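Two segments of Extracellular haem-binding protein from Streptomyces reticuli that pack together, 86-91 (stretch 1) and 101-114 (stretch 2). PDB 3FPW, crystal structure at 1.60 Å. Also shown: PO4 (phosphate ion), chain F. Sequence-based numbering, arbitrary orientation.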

# COMPACT_ATOMS: atom_id res chain seq x y z
N ARG A 86 -25.43 17.50 -12.66
CA ARG A 86 -24.74 16.48 -11.87
C ARG A 86 -23.24 16.76 -11.84
O ARG A 86 -22.69 17.43 -12.72
N HIS A 87 -22.58 16.23 -10.81
CA HIS A 87 -21.16 16.49 -10.57
C HIS A 87 -20.45 15.16 -10.48
O HIS A 87 -20.63 14.45 -9.51
N VAL A 88 -19.66 14.82 -11.50
CA VAL A 88 -19.15 13.45 -11.60
C VAL A 88 -17.67 13.46 -11.89
O VAL A 88 -17.13 14.47 -12.32
N SER A 89 -17.02 12.34 -11.60
CA SER A 89 -15.70 12.08 -12.14
C SER A 89 -15.85 11.03 -13.23
O SER A 89 -16.76 10.18 -13.18
N VAL A 90 -14.93 11.06 -14.19
CA VAL A 90 -15.00 10.16 -15.33
C VAL A 90 -13.61 9.59 -15.57
O VAL A 90 -12.60 10.30 -15.48
N ALA A 91 -13.55 8.29 -15.85
CA ALA A 91 -12.27 7.68 -16.20
C ALA A 91 -12.41 6.87 -17.45
O ALA A 91 -13.44 6.20 -17.64
N VAL A 101 -7.43 8.38 -19.31
CA VAL A 101 -7.94 9.72 -19.04
C VAL A 101 -8.69 9.71 -17.72
O VAL A 101 -9.45 8.78 -17.45
N THR A 102 -8.49 10.74 -16.91
CA THR A 102 -9.41 11.02 -15.79
C THR A 102 -9.78 12.47 -15.80
O THR A 102 -8.96 13.34 -16.14
N LEU A 103 -11.03 12.74 -15.41
CA LEU A 103 -11.52 14.11 -15.32
C LEU A 103 -12.34 14.19 -14.06
O LEU A 103 -13.29 13.41 -13.89
N ARG A 104 -11.97 15.09 -13.15
CA ARG A 104 -12.73 15.25 -11.92
C ARG A 104 -13.67 16.45 -12.06
O ARG A 104 -13.23 17.60 -12.06
N GLY A 105 -14.97 16.18 -12.17
CA GLY A 105 -15.96 17.26 -12.27
C GLY A 105 -15.95 18.25 -11.13
O GLY A 105 -15.70 17.91 -9.98
N ASP A 106 -16.27 19.51 -11.44
CA ASP A 106 -16.42 20.51 -10.39
C ASP A 106 -17.47 20.04 -9.40
O ASP A 106 -18.57 19.69 -9.80
N GLY A 107 -17.12 20.00 -8.12
CA GLY A 107 -18.09 19.63 -7.09
C GLY A 107 -18.31 18.14 -6.93
O GLY A 107 -19.13 17.72 -6.12
N ALA A 108 -17.57 17.33 -7.68
CA ALA A 108 -17.77 15.87 -7.59
C ALA A 108 -17.29 15.36 -6.23
O ALA A 108 -16.28 15.83 -5.71
N GLY A 109 -18.01 14.40 -5.64
CA GLY A 109 -17.60 13.88 -4.34
C GLY A 109 -16.22 13.25 -4.38
O GLY A 109 -15.77 12.78 -5.42
N PRO A 110 -15.52 13.23 -3.23
CA PRO A 110 -14.14 12.81 -3.23
C PRO A 110 -13.99 11.32 -3.46
O PRO A 110 -12.92 10.85 -3.83
N GLN A 111 -15.07 10.58 -3.24
CA GLN A 111 -15.05 9.14 -3.47
C GLN A 111 -15.20 8.82 -4.96
O GLN A 111 -14.96 7.69 -5.40
N SER A 112 -15.63 9.81 -5.75
CA SER A 112 -16.01 9.52 -7.14
C SER A 112 -14.83 9.22 -8.07
O SER A 112 -15.00 8.51 -9.05
N TYR A 113 -13.64 9.73 -7.75
CA TYR A 113 -12.52 9.65 -8.67
C TYR A 113 -12.05 8.20 -8.81
O TYR A 113 -12.02 7.64 -9.93
N GLU A 114 -11.75 7.57 -7.67
CA GLU A 114 -11.35 6.15 -7.68
C GLU A 114 -12.50 5.24 -8.09
O GLU A 114 -12.29 4.23 -8.75

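Strands 89-91 and 101-104 run antiparallel (178° between axes, 4.8 Å at closest approach), and their register fixes the backbone bonding. Val90 and Leu103 form the hydrogen-bonded pair: Val90 N donates to Leu103 O and Leu103 N to Val90 O, both at 2.9 Å with N-H...O angles of 158° and 155°. Their side chains, Val90 at chi1 t and Leu103 at m and t, share one face of the sheet. The other face carries Ser89, Ala91, Thr102 and Arg104.

There the m rotamer of Ser89 makes a hydroxyl relay: Ser89 OG donates to Ser112 OG (2.8 Å), and Ser112 OG, with chi1 p, donates to Gly109 O (2.6 Å). Ser89 OG also lies against Arg104 CG (3.6 Å) and Ala108 CB (3.9 Å). Nearby, Thr102 OG1 and Tyr113 OH hydrogen-bond at 2.7 Å.

Beyond the strands, Gly105 N reaches Val88 O at 2.8 Å, but the 130° angle marks this bond as weak. An ideal CB on Gly105 would lie 2.2 Å from Val88 O. His87, chi1 m, points toward the turn, and its ND1 donates to Asp106 O (3.0 Å, 135°) at the ring edge. A water oxygen lies 3.1 Å from His87 O, within hydrogen-bonding reach, and accepts from Gly109 N (2.8 Å), while Gly107 N donates to phosphate O3 (2.6 Å, 150°).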

# COMPACT_ATOMS: atom_id res chain seq x y z
CB ARG A 86 -25.00 15.06 -12.40
CG ARG A 86 -26.09 14.27 -11.64
CD ARG A 86 -27.38 15.04 -11.66
NE ARG A 86 -28.49 14.44 -10.90
CZ ARG A 86 -29.48 13.75 -11.46
NH1 ARG A 86 -29.46 13.50 -12.77
NH2 ARG A 86 -30.49 13.30 -10.71
CB HIS A 87 -21.04 17.24 -9.24
CG HIS A 87 -21.91 18.44 -9.18
ND1 HIS A 87 -21.56 19.63 -9.78
CD2 HIS A 87 -23.13 18.63 -8.64
CE1 HIS A 87 -22.53 20.51 -9.59
NE2 HIS A 87 -23.50 19.93 -8.91
CB VAL A 88 -19.85 12.64 -12.72
CG1 VAL A 88 -21.38 12.57 -12.46
CG2 VAL A 88 -19.52 13.18 -14.15
CB SER A 89 -14.73 11.55 -11.06
OG SER A 89 -14.48 12.51 -10.04
CB VAL A 90 -15.51 10.88 -16.61
CG1 VAL A 90 -15.61 9.91 -17.78
CG2 VAL A 90 -16.87 11.50 -16.36
CB ALA A 91 -11.78 6.77 -15.08
CB VAL A 101 -8.96 10.18 -20.13
CG1 VAL A 101 -9.63 11.52 -19.73
CG2 VAL A 101 -8.29 10.32 -21.47
CB THR A 102 -8.82 10.69 -14.40
OG1 THR A 102 -7.63 11.48 -14.17
CG2 THR A 102 -8.51 9.22 -14.29
CB LEU A 103 -12.42 14.40 -16.51
CG LEU A 103 -11.85 14.34 -17.92
CD1 LEU A 103 -13.00 14.60 -18.91
CD2 LEU A 103 -10.74 15.36 -18.08
CB ARG A 104 -11.78 15.48 -10.73
CG ARG A 104 -12.51 15.50 -9.36
CD ARG A 104 -11.61 15.97 -8.25
NE ARG A 104 -10.45 15.11 -8.12
CZ ARG A 104 -10.29 14.18 -7.18
NH1 ARG A 104 -11.23 14.01 -6.23
NH2 ARG A 104 -9.18 13.44 -7.17
CB ASP A 106 -16.87 21.85 -10.99
CG ASP A 106 -15.89 22.41 -12.05
OD1 ASP A 106 -14.68 22.11 -11.99
OD2 ASP A 106 -16.34 23.18 -12.93
CB ALA A 108 -17.03 15.17 -8.71
CB PRO A 110 -13.64 13.20 -1.85
CG PRO A 110 -14.87 13.24 -0.98
CD PRO A 110 -16.02 13.62 -1.90
CB GLN A 111 -16.21 8.48 -2.70
CG GLN A 111 -17.52 8.37 -3.47
CD GLN A 111 -18.22 9.67 -3.87
OE1 GLN A 111 -19.12 9.65 -4.73
NE2 GLN A 111 -17.80 10.78 -3.30
CB SER A 112 -16.87 10.65 -7.73
OG SER A 112 -16.09 11.83 -7.85
CB TYR A 113 -11.39 10.53 -8.15
CG TYR A 113 -10.25 10.67 -9.10
CD1 TYR A 113 -9.13 9.89 -8.94
CD2 TYR A 113 -10.26 11.63 -10.14
CE1 TYR A 113 -8.06 10.01 -9.79
CE2 TYR A 113 -9.17 11.76 -10.98
CZ TYR A 113 -8.08 10.93 -10.80
OH TYR A 113 -6.96 11.01 -11.59
CB GLU A 114 -10.73 5.73 -6.36
CG GLU A 114 -9.38 6.44 -6.12
CD GLU A 114 -8.60 5.85 -4.95
OE1 GLU A 114 -8.77 4.64 -4.67
OE2 GLU A 114 -7.78 6.58 -4.34
P PO4 F . -14.62 22.62 -7.11
O1 PO4 F . -15.78 23.59 -6.94
O2 PO4 F . -13.59 22.82 -6.01
O3 PO4 F . -15.12 21.19 -7.03
O4 PO4 F . -13.96 22.87 -8.45
O HOH W 1 -20.67 13.94 -6.49